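Long-range contacts in xanthomonas outer protein D (Xanthomonas euvesicatoria, PDB 2OIX), which probably acts as a type III secreted cysteine protease that removes SUMO from conjugated proteins, and is captured here as an inactive mutant of its catalytic domain: residues H28-A33 / I61-L67; D138-T142 / E168-I174; V146-R150 / G161-I167. The protein carries 1 engineered substitution. All coordinates share one frame. Residue numbers count along the deposited sequence, not the author numbering.

Contact 1: H28-A33 / I61-L67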
loop_
_atom_site.group_PDB
_atom_site.type_symbol
_atom_site.label_atom_id
_atom_site.label_comp_id
_atom_site.label_asym_id
_atom_site.label_seq_id
_atom_site.Cartn_x
_atom_site.Cartn_y
_atom_site.Cartn_z
ATOM N N HIS A 28 14.518 3.639 6.061
ATOM C CA HIS A 28 14.043 3.134 7.353
ATOM C C HIS A 28 12.692 3.710 7.771
ATOM O O HIS A 28 12.110 3.237 8.763
ATOM C CB HIS A 28 15.071 3.369 8.445
ATOM C CG HIS A 28 15.353 4.810 8.695
ATOM N ND1 HIS A 28 16.116 5.569 7.838
ATOM C CD2 HIS A 28 14.952 5.639 9.683
ATOM C CE1 HIS A 28 16.183 6.804 8.298
ATOM N NE2 HIS A 28 15.497 6.866 9.422
ATOM N N LEU A 29 12.219 4.742 7.076
ATOM C CA LEU A 29 10.861 5.288 7.355
ATOM C C LEU A 29 9.760 4.419 6.738
ATOM O O LEU A 29 8.594 4.567 7.081
ATOM C CB LEU A 29 10.678 6.722 6.849
ATOM C CG LEU A 29 11.666 7.843 7.187
ATOM C CD1 LEU A 29 11.165 9.157 6.578
ATOM C CD2 LEU A 29 11.797 7.939 8.672
ATOM N N LEU A 30 10.130 3.538 5.813
ATOM C CA LEU A 30 9.137 2.805 4.986
ATOM C C LEU A 30 8.847 1.420 5.521
ATOM O O LEU A 30 9.779 0.712 5.949
ATOM C CB LEU A 30 9.655 2.629 3.555
ATOM C CG LEU A 30 10.116 3.882 2.805
ATOM C CD1 LEU A 30 10.773 3.533 1.477
ATOM C CD2 LEU A 30 8.964 4.805 2.568
ATOM N N HIS A 31 7.569 1.026 5.484
ATOM C CA HIS A 31 7.183 -0.381 5.741
ATOM C C HIS A 31 6.216 -0.874 4.645
ATOM O O HIS A 31 5.143 -0.287 4.469
ATOM C CB HIS A 31 6.532 -0.538 7.106
ATOM C CG HIS A 31 6.140 -1.951 7.417
ATOM N ND1 HIS A 31 7.058 -2.903 7.802
ATOM C CD2 HIS A 31 4.937 -2.578 7.369
ATOM C CE1 HIS A 31 6.439 -4.056 7.991
ATOM N NE2 HIS A 31 5.153 -3.890 7.724
ATOM N N PHE A 32 6.625 -1.899 3.889
ATOM C CA PHE A 32 5.761 -2.498 2.880
ATOM C C PHE A 32 5.005 -3.638 3.517
ATOM O O PHE A 32 5.572 -4.702 3.870
ATOM C CB PHE A 32 6.582 -2.962 1.655
ATOM C CG PHE A 32 7.442 -1.876 1.085
ATOM C CD1 PHE A 32 6.913 -0.605 0.842
ATOM C CD2 PHE A 32 8.787 -2.111 0.801
ATOM C CE1 PHE A 32 7.703 0.411 0.317
ATOM C CE2 PHE A 32 9.594 -1.080 0.276
ATOM C CZ PHE A 32 9.040 0.185 0.034
ATOM N N ALA A 33 3.732 -3.404 3.768
ATOM C CA ALA A 33 2.991 -4.470 4.430
ATOM C C ALA A 33 2.695 -5.662 3.522
ATOM O O ALA A 33 2.574 -5.564 2.266
ATOM C CB ALA A 33 1.718 -3.961 5.115
ATOM N N ILE A 61 7.244 -0.513 14.311
ATOM C CA ILE A 61 6.978 -0.566 12.868
ATOM C C ILE A 61 7.174 0.855 12.320
ATOM O O ILE A 61 6.623 1.803 12.879
ATOM C CB ILE A 61 5.536 -1.065 12.582
ATOM C CG1 ILE A 61 5.265 -2.409 13.283
ATOM C CG2 ILE A 61 5.255 -1.120 11.066
ATOM C CD1 ILE A 61 6.309 -3.534 13.032
ATOM N N PRO A 62 7.948 1.008 11.232
ATOM C CA PRO A 62 8.183 2.338 10.654
ATOM C C PRO A 62 6.911 3.121 10.315
ATOM O O PRO A 62 5.854 2.525 10.103
ATOM C CB PRO A 62 8.956 2.032 9.392
ATOM C CG PRO A 62 9.645 0.708 9.703
ATOM C CD PRO A 62 8.634 -0.044 10.466
ATOM N N PRO A 63 7.005 4.459 10.291
ATOM C CA PRO A 63 5.789 5.272 10.306
ATOM C C PRO A 63 5.113 5.509 8.951
ATOM O O PRO A 63 3.992 6.015 8.921
ATOM C CB PRO A 63 6.299 6.592 10.908
ATOM C CG PRO A 63 7.685 6.706 10.192
ATOM C CD PRO A 63 8.218 5.299 10.373
ATOM N N ILE A 64 5.753 5.144 7.843
ATOM C CA ILE A 64 5.117 5.323 6.519
ATOM C C ILE A 64 4.830 3.927 5.976
ATOM O O ILE A 64 5.711 3.233 5.591
ATOM C CB ILE A 64 5.949 6.142 5.536
ATOM C CG1 ILE A 64 6.135 7.565 6.056
ATOM C CG2 ILE A 64 5.232 6.223 4.178
ATOM C CD1 ILE A 64 7.021 8.449 5.267
ATOM N N VAL A 65 3.574 3.525 5.977
ATOM C CA VAL A 65 3.233 2.123 5.749
ATOM C C VAL A 65 2.372 2.030 4.508
ATOM O O VAL A 65 1.340 2.768 4.410
ATOM C CB VAL A 65 2.439 1.581 6.967
ATOM C CG1 VAL A 65 2.107 0.119 6.803
ATOM C CG2 VAL A 65 3.273 1.749 8.253
ATOM N N PHE A 66 2.800 1.173 3.562
ATOM C CA PHE A 66 2.075 0.819 2.341
ATOM C C PHE A 66 1.292 -0.461 2.532
ATOM O O PHE A 66 1.889 -1.543 2.695
ATOM C CB PHE A 66 3.083 0.677 1.160
ATOM C CG PHE A 66 3.857 1.918 0.960
ATOM C CD1 PHE A 66 3.444 2.856 -0.000
ATOM C CD2 PHE A 66 4.955 2.223 1.809
ATOM C CE1 PHE A 66 4.131 4.101 -0.130
ATOM C CE2 PHE A 66 5.644 3.420 1.661
ATOM C CZ PHE A 66 5.242 4.349 0.661
ATOM N N LEU A 67 -0.035 -0.351 2.479
ATOM C CA LEU A 67 -0.918 -1.476 2.772
ATOM C C LEU A 67 -1.704 -1.847 1.544
ATOM O O LEU A 67 -2.610 -1.099 1.133
ATOM C CB LEU A 67 -1.926 -1.085 3.856
ATOM C CG LEU A 67 -1.278 -0.597 5.176
ATOM C CD1 LEU A 67 -1.764 0.771 5.579
ATOM C CD2 LEU A 67 -1.548 -1.543 6.305
#
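H28 and L29 finish a 3-10 segment, and their carbonyls rest on the first proline of segment 61-67: H28 O and L29 O each come within 3.4 Å of P62 CB. L29 O also accepts from I64 N (3.0 Å), the first rung of a parallel ladder. L30 pairs with I64; its side chain leaves on the same face as I64, F32 and F66, and L30 CD2 reaches F66 CE2 at 3.7 Å, at the ring edge. H31, paired with V65, bonds in both directions, as one residue does in a parallel pair: H31 N gives to I64 O (2.9 Å) and H31 O takes from F66 N (2.9 Å). Its imidazole lies on the other face, where I61 CG2 sits 4.0 Å from the H31 ring centroid in a CH-pi contact. F32 meets F66 obliquely, centroids 5.5 Å apart. A33 closes the ladder, A33 N to F66 O at 2.8 Å, and A33 CB touches L67 CD2 at 4.2 Å. Strands 30-32 and 64-71, linked by a largely helical chain, form a beta-alpha-beta crossover at the edge of the mixed sheet of the Ulp1-type catalytic domain; strand 64-71 pairs on its other side with strand 75-82, helix 136-153 packs on the L30, F32 and F66 face, and helix 46-57, on the H31 face, meets H31, A33 and L67 through L56.

Contact 2: D138-T142 / E168-I174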
loop_
_atom_site.group_PDB
_atom_site.type_symbol
_atom_site.label_atom_id
_atom_site.label_comp_id
_atom_site.label_asym_id
_atom_site.label_seq_id
_atom_site.Cartn_x
_atom_site.Cartn_y
_atom_site.Cartn_z
ATOM N N ASP A 138 -0.687 -4.310 -10.813
ATOM C CA ASP A 138 0.361 -3.504 -11.403
ATOM C C ASP A 138 0.289 -2.056 -10.875
ATOM O O ASP A 138 1.320 -1.440 -10.561
ATOM C CB ASP A 138 0.234 -3.522 -12.933
ATOM C CG ASP A 138 0.239 -4.965 -13.545
ATOM O OD1 ASP A 138 1.010 -5.234 -14.514
ATOM O OD2 ASP A 138 -0.583 -5.817 -13.148
ATOM N N HIS A 139 -0.924 -1.517 -10.811
ATOM C CA HIS A 139 -1.138 -0.131 -10.389
ATOM C C HIS A 139 -0.720 0.076 -8.908
ATOM O O HIS A 139 -0.062 1.075 -8.569
ATOM C CB HIS A 139 -2.590 0.295 -10.638
ATOM C CG HIS A 139 -2.883 0.669 -12.059
ATOM N ND1 HIS A 139 -3.244 -0.260 -13.006
ATOM C CD2 HIS A 139 -2.897 1.870 -12.689
ATOM C CE1 HIS A 139 -3.458 0.343 -14.165
ATOM N NE2 HIS A 139 -3.238 1.635 -14.008
ATOM N N VAL A 140 -1.056 -0.897 -8.067
ATOM C CA VAL A 140 -0.601 -0.915 -6.683
ATOM C C VAL A 140 0.932 -0.965 -6.573
ATOM O O VAL A 140 1.502 -0.086 -5.902
ATOM C CB VAL A 140 -1.292 -1.988 -5.817
ATOM C CG1 VAL A 140 -0.635 -2.026 -4.434
ATOM C CG2 VAL A 140 -2.771 -1.646 -5.655
ATOM N N LEU A 141 1.593 -1.864 -7.332
ATOM C CA LEU A 141 3.034 -2.029 -7.223
ATOM C C LEU A 141 3.724 -0.751 -7.654
ATOM O O LEU A 141 4.639 -0.261 -6.985
ATOM C CB LEU A 141 3.532 -3.224 -8.076
ATOM C CG LEU A 141 3.141 -4.551 -7.426
ATOM C CD1 LEU A 141 3.737 -5.733 -8.019
ATOM C CD2 LEU A 141 3.520 -4.537 -5.895
ATOM N N THR A 142 3.325 -0.254 -8.825
ATOM C CA THR A 142 3.830 0.995 -9.343
ATOM C C THR A 142 3.634 2.167 -8.398
ATOM O O THR A 142 4.585 2.932 -8.209
ATOM C CB THR A 142 3.214 1.330 -10.725
ATOM O OG1 THR A 142 3.262 0.160 -11.543
ATOM C CG2 THR A 142 4.000 2.479 -11.377
ATOM N N GLU A 168 2.325 5.060 -14.819
ATOM C CA GLU A 168 2.209 4.219 -15.987
ATOM C C GLU A 168 2.761 2.867 -15.563
ATOM O O GLU A 168 3.976 2.638 -15.620
ATOM C CB GLU A 168 2.990 4.817 -17.163
ATOM C CG GLU A 168 2.538 6.224 -17.602
ATOM C CD GLU A 168 3.564 6.937 -18.506
ATOM O OE1 GLU A 168 4.598 7.430 -17.986
ATOM O OE2 GLU A 168 3.340 7.010 -19.746
ATOM N N PRO A 169 1.871 1.981 -15.084
ATOM C CA PRO A 169 2.232 0.619 -14.729
ATOM C C PRO A 169 2.511 -0.175 -15.982
ATOM O O PRO A 169 1.896 0.064 -17.017
ATOM C CB PRO A 169 0.957 0.069 -14.078
ATOM C CG PRO A 169 0.121 1.268 -13.771
ATOM C CD PRO A 169 0.449 2.255 -14.819
ATOM N N ASP A 170 3.424 -1.132 -15.879
ATOM C CA ASP A 170 3.741 -2.000 -17.014
ATOM C C ASP A 170 3.945 -3.426 -16.539
ATOM O O ASP A 170 4.702 -3.672 -15.607
ATOM C CB ASP A 170 4.984 -1.498 -17.750
ATOM C CG ASP A 170 6.163 -1.275 -16.815
ATOM O OD1 ASP A 170 6.609 -0.116 -16.680
ATOM O OD2 ASP A 170 6.645 -2.263 -16.218
ATOM N N ARG A 171 3.293 -4.379 -17.194
ATOM C CA ARG A 171 3.411 -5.742 -16.712
ATOM C C ARG A 171 4.858 -6.205 -16.891
ATOM O O ARG A 171 5.432 -6.826 -15.995
ATOM C CB ARG A 171 2.397 -6.656 -17.391
ATOM C CG ARG A 171 2.380 -8.080 -16.873
ATOM C CD ARG A 171 2.300 -8.184 -15.335
ATOM N NE ARG A 171 1.607 -9.422 -14.982
ATOM C CZ ARG A 171 0.359 -9.485 -14.523
ATOM N NH1 ARG A 171 -0.355 -8.375 -14.303
ATOM N NH2 ARG A 171 -0.166 -10.667 -14.258
ATOM N N GLY A 172 5.443 -5.823 -18.027
ATOM C CA GLY A 172 6.831 -6.119 -18.387
ATOM C C GLY A 172 7.916 -5.963 -17.333
ATOM O O GLY A 172 8.616 -6.927 -17.022
ATOM N N LEU A 173 8.081 -4.759 -16.788
ATOM C CA LEU A 173 9.182 -4.519 -15.847
ATOM C C LEU A 173 8.867 -5.143 -14.483
ATOM O O LEU A 173 9.772 -5.506 -13.734
ATOM C CB LEU A 173 9.512 -3.020 -15.717
ATOM C CG LEU A 173 10.315 -2.566 -14.482
ATOM C CD1 LEU A 173 11.825 -2.667 -14.705
ATOM C CD2 LEU A 173 9.931 -1.153 -14.021
ATOM N N ILE A 174 7.584 -5.276 -14.185
ATOM C CA ILE A 174 7.168 -6.023 -13.005
ATOM C C ILE A 174 7.582 -7.490 -13.157
ATOM O O ILE A 174 8.200 -8.055 -12.261
ATOM C CB ILE A 174 5.652 -5.872 -12.708
ATOM C CG1 ILE A 174 5.385 -4.497 -12.069
ATOM C CG2 ILE A 174 5.173 -6.949 -11.704
ATOM C CD1 ILE A 174 3.930 -4.083 -12.043
#
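A salt bridge joins the two helix starts: D138 OD2 lies 2.8 Å from R171 NH1, and both hydrogen bonds from R171 NH1, to D138 OD2 and at 3.4 Å to D138 OD1, are weak. The guanidinium also gives R171 NH2 to the carbonyl of S3, drawing in the N-terminal segment. T142 OG1 turns back on its own helix to donate to D138 O (2.7 Å), and D170 N-caps helix 171-179 by accepting from L173 N at D170 OD2 (2.9 Å). Helix 136-153, the central helix of the papain-like fold of Ulp1-type proteases, begins at the position of the nucleophile, here an engineered alanine two residues before D138. P169 approaches this first turn directly: P169 CG stands 3.3 Å from the H139 ring centroid, a CH-pi contact over the face, while H139 ND1 bonds to S135 O. P169 CB also packs 3.8 Å from D138 CB. Farther along, I174 CD1 reaches D138 CA (3.7 Å) and L141 CB (4.1 Å), with Y13 of helix 7-20 touching both L141 and I174.

Contact 3: V146-R150 / G161-I167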
loop_
_atom_site.group_PDB
_atom_site.type_symbol
_atom_site.label_atom_id
_atom_site.label_comp_id
_atom_site.label_asym_id
_atom_site.label_seq_id
_atom_site.Cartn_x
_atom_site.Cartn_y
_atom_site.Cartn_z
ATOM N N VAL A 146 6.897 4.353 -6.921
ATOM C CA VAL A 146 6.889 5.799 -7.133
ATOM C C VAL A 146 6.889 6.544 -5.817
ATOM O O VAL A 146 7.713 7.425 -5.619
ATOM C CB VAL A 146 5.652 6.211 -7.952
ATOM C CG1 VAL A 146 5.536 7.710 -8.059
ATOM C CG2 VAL A 146 5.765 5.627 -9.404
ATOM N N LEU A 147 5.953 6.199 -4.938
ATOM C CA LEU A 147 5.856 6.904 -3.660
ATOM C C LEU A 147 7.087 6.637 -2.732
ATOM O O LEU A 147 7.598 7.580 -2.086
ATOM C CB LEU A 147 4.534 6.552 -2.982
ATOM C CG LEU A 147 3.203 7.058 -3.567
ATOM C CD1 LEU A 147 2.047 6.630 -2.521
ATOM C CD2 LEU A 147 3.205 8.598 -3.671
ATOM N N ALA A 148 7.556 5.388 -2.682
ATOM C CA ALA A 148 8.820 5.048 -1.989
ATOM C C ALA A 148 9.987 5.915 -2.446
ATOM O O ALA A 148 10.725 6.448 -1.621
ATOM C CB ALA A 148 9.164 3.548 -2.125
ATOM N N HIS A 149 10.170 6.057 -3.756
ATOM C CA HIS A 149 11.250 6.925 -4.229
ATOM C C HIS A 149 11.078 8.414 -3.841
ATOM O O HIS A 149 12.071 9.123 -3.578
ATOM C CB HIS A 149 11.488 6.716 -5.725
ATOM C CG HIS A 149 12.262 5.463 -6.028
ATOM N ND1 HIS A 149 11.677 4.217 -6.058
ATOM C CD2 HIS A 149 13.578 5.268 -6.304
ATOM C CE1 HIS A 149 12.598 3.305 -6.328
ATOM N NE2 HIS A 149 13.757 3.916 -6.490
ATOM N N ARG A 150 9.831 8.879 -3.772
ATOM C CA ARG A 150 9.577 10.248 -3.319
ATOM C C ARG A 150 9.928 10.425 -1.836
ATOM O O ARG A 150 10.381 11.491 -1.433
ATOM C CB ARG A 150 8.122 10.644 -3.601
ATOM C CG ARG A 150 7.841 10.665 -5.112
ATOM C CD ARG A 150 6.446 11.219 -5.422
ATOM N NE ARG A 150 6.164 11.144 -6.863
ATOM C CZ ARG A 150 4.968 11.326 -7.415
ATOM N NH1 ARG A 150 3.953 11.620 -6.681
ATOM N NH2 ARG A 150 4.774 11.217 -8.747
ATOM N N GLY A 161 2.989 16.012 -3.711
ATOM C CA GLY A 161 3.974 14.927 -3.640
ATOM C C GLY A 161 3.386 13.533 -3.467
ATOM O O GLY A 161 4.093 12.568 -3.549
ATOM N N ARG A 162 2.090 13.415 -3.259
ATOM C CA ARG A 162 1.474 12.092 -3.097
ATOM C C ARG A 162 0.487 11.845 -4.253
ATOM O O ARG A 162 -0.305 10.908 -4.226
ATOM C CB ARG A 162 0.779 12.043 -1.722
ATOM C CG ARG A 162 1.759 11.796 -0.545
ATOM C CD ARG A 162 1.507 12.741 0.636
ATOM N NE ARG A 162 2.053 14.071 0.394
ATOM C CZ ARG A 162 1.491 15.216 0.764
ATOM N NH1 ARG A 162 0.343 15.221 1.420
ATOM N NH2 ARG A 162 2.085 16.370 0.474
ATOM N N ASP A 163 0.581 12.653 -5.312
ATOM C CA ASP A 163 -0.322 12.516 -6.471
ATOM C C ASP A 163 0.205 11.400 -7.338
ATOM O O ASP A 163 1.372 11.404 -7.690
ATOM C CB ASP A 163 -0.372 13.833 -7.285
ATOM C CG ASP A 163 -1.512 13.877 -8.319
ATOM O OD1 ASP A 163 -2.026 12.840 -8.741
ATOM O OD2 ASP A 163 -1.903 14.996 -8.741
ATOM N N LEU A 164 -0.670 10.472 -7.722
ATOM C CA LEU A 164 -0.288 9.344 -8.595
ATOM C C LEU A 164 -1.101 9.299 -9.889
ATOM O O LEU A 164 -1.140 8.258 -10.562
ATOM C CB LEU A 164 -0.415 7.997 -7.834
ATOM C CG LEU A 164 0.569 7.725 -6.667
ATOM C CD1 LEU A 164 0.358 6.314 -6.005
ATOM C CD2 LEU A 164 2.016 7.839 -7.209
ATOM N N THR A 165 -1.739 10.419 -10.234
ATOM C CA THR A 165 -2.606 10.541 -11.416
ATOM C C THR A 165 -1.881 10.059 -12.671
ATOM O O THR A 165 -2.443 9.334 -13.500
ATOM C CB THR A 165 -3.099 12.007 -11.592
ATOM O OG1 THR A 165 -3.691 12.479 -10.374
ATOM C CG2 THR A 165 -4.123 12.117 -12.674
ATOM N N ASP A 166 -0.602 10.404 -12.770
ATOM C CA ASP A 166 0.170 10.166 -13.996
ATOM C C ASP A 166 0.999 8.876 -14.068
ATOM O O ASP A 166 1.844 8.752 -14.949
ATOM C CB ASP A 166 1.079 11.372 -14.239
ATOM C CG ASP A 166 0.288 12.643 -14.555
ATOM O OD1 ASP A 166 -0.601 12.591 -15.448
ATOM O OD2 ASP A 166 0.564 13.704 -13.929
ATOM N N ILE A 167 0.808 7.936 -13.148
ATOM C CA ILE A 167 1.637 6.723 -13.199
ATOM C C ILE A 167 1.349 5.873 -14.445
ATOM O O ILE A 167 0.286 5.968 -15.055
ATOM C CB ILE A 167 1.604 5.849 -11.908
ATOM C CG1 ILE A 167 0.239 5.168 -11.714
ATOM C CG2 ILE A 167 2.017 6.682 -10.682
ATOM C CD1 ILE A 167 0.240 4.010 -10.704
#
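Polar contact between the segments rests on one side chain, R150, extended along its aliphatic part so that R150 NH1 donates to two backbone carbonyls: D163 O at 2.8 Å and G161 O at 3.3 Å. Both oxygens lie near the guanidinium plane, and the arginine thereby ties the helix to a piece of chain with no regular structure. Within 161-167, D163 OD1 accepts from T165 N (2.9 Å), an Asx turn that overlaps a type I turn from L164 to I167. The segment belongs to the loop of the Ulp1-type catalytic domain that leads from central helix 136-153 to the last helix, 171-179. The R162 CA-to-CB bond points away from the helix; the R162 guanidinium bonds to the F156 and Y158 carbonyls and the Y92 hydroxyl. Apolar contact centres on L164: its CD2 lies 3.6 Å from V146 CG1, 3.8 Å from L147 CD2 and over one face of the R150 guanidinium. L147 CD2 meets R162 CA at 3.9 Å, and V146 CG2 meets I167 CG2 at 4.1 Å.

In the fold
Helix 136-153 connects all three contacts. Contacts 2 and 3 use successive parts of it, their centres 13 Å apart, and because I167 runs straight into E168 the chain that follows the helix serves both; I167 CD1 also touches H139 O (3.6 Å) and T142 CB (4.0 Å). Contact 1 meets contact 3, centres 16 Å apart, where the sheet packs on the helix: F66 CE1 lies 3.8 Å from L147 CB and L30 CD1 lies 3.9 Å from A148 CB. Contacts 1 and 2 do not touch, with nearest atoms about 6 Å apart. Contact 2 is next to the engineered alanine at the helix start, the position of the cysteine nucleophile in this protease family.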